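Local atomic coordinates of transcriptional regulatory protein (PDB entry 3Q7R), a protein that binds a DNA element in its own promoter, probably activating its own transcription, and may act as a global positive regulator of chlamydial genes. Residues V55-L60 with L99-T104. Sequence-based numbering, arbitrary orientation.
Sequences VCEYSL and LIRPIT. With EDO (1,2-ethanediol), chain C.
E57 and R101 alone join the two segments, through a doubly bonded salt bridge between the C-terminal ends of strands 51-57 and 97-100. Strand 75-80 runs between these two strands, and the closest CA atoms across the contact, those of E57 and L99, are 9.8 Å apart, a gap that the side chains of E57 and R101 bridge between them. Along 99-104, I100 N bonds to O2 of a 1,2-ethanediol, probably from the crystallisation liquor, at 2.9 Å. R101 then reaches across, its chain extended from CG to NE, and meets the E57 carboxylate end-on. The E57 chain bends at chi2 (-73°), which brings its carboxylate nearer although its CB does not point at R101, and the two side chains cross at about a right angle. NH1 of R101 donates to OE1 of E57 at 2.8 Å and 164°, close to the guanidinium plane; NH2 donates to OE2 of E57, also at 2.8 Å but less straight (153°) and somewhat tilted from that plane. Both oxygens use syn lone pairs, and the two planar groups are nearly coplanar, as expected of a bidentate pair. The parallel sheet has strand order 2-1-3-4-5, that of the doubly wound CheY-like receiver fold, and the bridge lies at its C-terminal end. There D81 pairs with R101 NH1 and probably helps hold the guanidinium, while S19 OG and H21 ND1 join R101 NH2 as three partners of E57 OE2, helping to hold the carboxylate. After the cis peptide bond before it, P102 packs on F83 of the second subunit, and T104, N-cap of helix 105-118, bonds through OG1 to E85 of that subunit.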
ATOM      1  N   VAL A  55      -1.314  -8.703   8.662  1.00 12.50           N
ATOM      2  CA  VAL A  55      -2.145  -7.514   8.337  1.00 12.46           C
ATOM      3  C   VAL A  55      -2.565  -7.014   9.699  1.00 11.39           C
ATOM      4  O   VAL A  55      -3.210  -7.746  10.435  1.00 12.83           O
ATOM      5  CB  VAL A  55      -3.361  -7.919   7.513  1.00 11.48           C
ATOM      6  CG1 VAL A  55      -4.230  -6.683   7.269  1.00 11.58           C
ATOM      7  CG2 VAL A  55      -2.914  -8.469   6.156  1.00 16.67           C
ATOM      8  N   CYS A  56      -2.109  -5.809  10.101  1.00 10.93           N
ATOM      9  CA  CYS A  56      -2.344  -5.392  11.493  1.00 11.33           C
ATOM     10  C   CYS A  56      -3.128  -4.101  11.586  1.00 11.72           C
ATOM     11  O   CYS A  56      -2.760  -3.136  10.933  1.00 11.74           O
ATOM     12  CB  CYS A  56      -0.970  -5.142  12.141  1.00 13.00           C
ATOM     13  SG  CYS A  56      -1.051  -4.871  13.938  1.00 12.73           S
ATOM     14  N   GLU A  57      -4.173  -4.077  12.409  1.00 11.16           N
ATOM     15  CA  GLU A  57      -4.829  -2.824  12.675  1.00 11.81           C
ATOM     16  C   GLU A  57      -3.848  -1.794  13.259  1.00 11.02           C
ATOM     17  O   GLU A  57      -3.036  -2.110  14.161  1.00 12.05           O
ATOM     18  CB  GLU A  57      -5.896  -3.047  13.751  1.00 12.93           C
ATOM     19  CG  GLU A  57      -7.019  -3.937  13.252  1.00 11.67           C
ATOM     20  CD  GLU A  57      -7.927  -3.243  12.276  1.00 15.90           C
ATOM     21  OE1 GLU A  57      -7.762  -2.041  11.979  1.00 14.42           O
ATOM     22  OE2 GLU A  57      -8.811  -3.923  11.717  1.00 15.99           O
ATOM     23  N   TYR A  58      -3.945  -0.548  12.794  1.00 11.53           N
ATOM     24  CA  TYR A  58      -3.086   0.483  13.356  1.00 11.78           C
ATOM     25  C   TYR A  58      -3.280   0.584  14.884  1.00 13.26           C
ATOM     26  O   TYR A  58      -2.325   0.801  15.639  1.00 12.24           O
ATOM     27  CB  TYR A  58      -3.374   1.814  12.678  1.00 11.99           C
ATOM     28  CG  TYR A  58      -2.454   2.932  13.159  1.00 11.30           C
ATOM     29  CD1 TYR A  58      -1.114   2.966  12.727  1.00 11.35           C
ATOM     30  CD2 TYR A  58      -2.915   3.903  14.027  1.00 11.49           C
ATOM     31  CE1 TYR A  58      -0.258   3.997  13.161  1.00 11.71           C
ATOM     32  CE2 TYR A  58      -2.054   4.933  14.476  1.00 13.21           C
ATOM     33  CZ  TYR A  58      -0.744   4.956  13.988  1.00 12.21           C
ATOM     34  OH  TYR A  58       0.103   5.992  14.425  1.00 13.35           O
ATOM     35  N   SER A  59      -4.523   0.458  15.353  1.00 11.34           N
ATOM     36  CA  SER A  59      -4.736   0.476  16.788  1.00 11.37           C
ATOM     37  C   SER A  59      -4.055  -0.638  17.567  1.00 12.27           C
ATOM     38  O   SER A  59      -4.007  -0.551  18.820  1.00 13.96           O
ATOM     39  CB  SER A  59      -6.224   0.472  17.142  1.00 13.00           C
ATOM     40  OG  SER A  59      -6.896   1.666  16.679  1.00 14.73           O
ATOM     41  N   LEU A  60      -3.539  -1.659  16.879  1.00 11.97           N
ATOM     42  CA  LEU A  60      -2.855  -2.776  17.526  1.00 11.17           C
ATOM     43  C   LEU A  60      -1.371  -2.770  17.168  1.00 10.72           C
ATOM     44  O   LEU A  60      -0.619  -3.654  17.615  1.00 12.16           O
ATOM     45  CB  LEU A  60      -3.480  -4.096  17.177  1.00 10.96           C
ATOM     46  CG  LEU A  60      -4.910  -4.245  17.710  1.00 13.43           C
ATOM     47  CD1 LEU A  60      -5.614  -5.501  17.114  1.00 14.71           C
ATOM     48  CD2 LEU A  60      -4.840  -4.267  19.243  1.00 15.11           C
ATOM     49  N   LEU A  99      -3.665   0.571   4.186  1.00 13.17           N
ATOM     50  CA  LEU A  99      -4.966   0.907   3.584  1.00 16.58           C
ATOM     51  C   LEU A  99      -5.689   1.737   4.623  1.00 15.48           C
ATOM     52  O   LEU A  99      -5.581   1.434   5.836  1.00 15.11           O
ATOM     53  CB  LEU A  99      -5.824  -0.351   3.351  1.00 16.38           C
ATOM     54  CG  LEU A  99      -5.236  -1.357   2.361  1.00 19.94           C
ATOM     55  CD1 LEU A  99      -6.049  -2.656   2.332  1.00 23.81           C
ATOM     56  CD2 LEU A  99      -5.254  -0.679   0.993  1.00 24.10           C
ATOM     57  N   ILE A 100      -6.494   2.718   4.186  1.00 15.63           N
ATOM     58  CA  ILE A 100      -7.304   3.523   5.089  1.00 16.25           C
ATOM     59  C   ILE A 100      -8.755   3.149   4.839  1.00 16.97           C
ATOM     60  O   ILE A 100      -9.165   2.968   3.664  1.00 18.07           O
ATOM     61  CB  ILE A 100      -7.083   5.021   4.890  1.00 15.88           C
ATOM     62  CG1 ILE A 100      -5.594   5.340   5.145  1.00 14.65           C
ATOM     63  CG2 ILE A 100      -8.051   5.823   5.810  1.00 16.98           C
ATOM     64  CD1 ILE A 100      -5.250   6.874   5.153  1.00 18.82           C
ATOM     65  N   ARG A 101      -9.521   2.998   5.926  1.00 15.21           N
ATOM     66  CA  ARG A 101     -10.922   2.633   5.812  1.00 16.27           C
ATOM     67  C   ARG A 101     -11.692   3.697   4.986  1.00 17.59           C
ATOM     68  O   ARG A 101     -11.336   4.871   4.936  1.00 18.72           O
ATOM     69  CB  ARG A 101     -11.541   2.446   7.217  1.00 15.26           C
ATOM     70  CG  ARG A 101     -11.111   1.099   7.863  1.00 14.63           C
ATOM     71  CD  ARG A 101     -11.786   0.772   9.235  1.00 16.28           C
ATOM     72  NE  ARG A 101     -11.649  -0.640   9.391  1.00 17.19           N
ATOM     73  CZ  ARG A 101     -10.586  -1.246   9.936  1.00 16.80           C
ATOM     74  NH1 ARG A 101      -9.624  -0.544  10.550  1.00 14.62           N
ATOM     75  NH2 ARG A 101     -10.509  -2.567   9.898  1.00 15.99           N
ATOM     76  N   PRO A 102     -12.781   3.273   4.360  1.00 19.14           N
ATOM     77  CA  PRO A 102     -13.392   1.937   4.420  1.00 19.40           C
ATOM     78  C   PRO A 102     -12.599   0.817   3.795  1.00 18.52           C
ATOM     79  O   PRO A 102     -12.000   0.959   2.721  1.00 22.65           O
ATOM     80  CB  PRO A 102     -14.704   2.101   3.610  1.00 23.17           C
ATOM     81  CG  PRO A 102     -14.990   3.520   3.679  1.00 23.94           C
ATOM     82  CD  PRO A 102     -13.679   4.262   3.721  1.00 23.52           C
ATOM     83  N   ILE A 103     -12.621  -0.308   4.490  1.00 18.43           N
ATOM     84  CA  ILE A 103     -11.917  -1.509   4.025  1.00 22.13           C
ATOM     85  C   ILE A 103     -12.936  -2.633   4.100  1.00 28.55           C
ATOM     86  O   ILE A 103     -13.311  -3.070   5.195  1.00 28.10           O
ATOM     87  CB  ILE A 103     -10.755  -1.908   4.905  1.00 23.47           C
ATOM     88  CG1 ILE A 103      -9.600  -0.908   4.774  1.00 25.37           C
ATOM     89  CG2 ILE A 103     -10.190  -3.263   4.450  1.00 27.53           C
ATOM     90  CD1 ILE A 103      -8.612  -0.974   5.943  1.00 23.80           C
ATOM     91  N   THR A 104     -13.375  -3.094   2.934  1.00 22.80           N
ATOM     92  CA  THR A 104     -14.366  -4.165   2.813  1.00 24.10           C
ATOM     93  C   THR A 104     -13.637  -5.480   2.571  1.00 21.44           C
ATOM     94  O   THR A 104     -12.434  -5.480   2.263  1.00 21.08           O
ATOM     95  CB  THR A 104     -15.273  -3.936   1.605  1.00 27.33           C
ATOM     96  OG1 THR A 104     -14.486  -3.963   0.399  1.00 25.60           O
ATOM     97  CG2 THR A 104     -16.064  -2.597   1.716  1.00 30.29           C
TER
HETATM   98  C1  EDO C 114      -4.795   5.173   1.206  1.00 32.92           C
HETATM   99  O1  EDO C 114      -5.017   6.583   1.172  1.00 31.95           O
HETATM  100  C2  EDO C 114      -6.156   4.528   0.950  1.00 32.31           C
HETATM  101  O2  EDO C 114      -6.119   3.173   1.363  1.00 23.82           O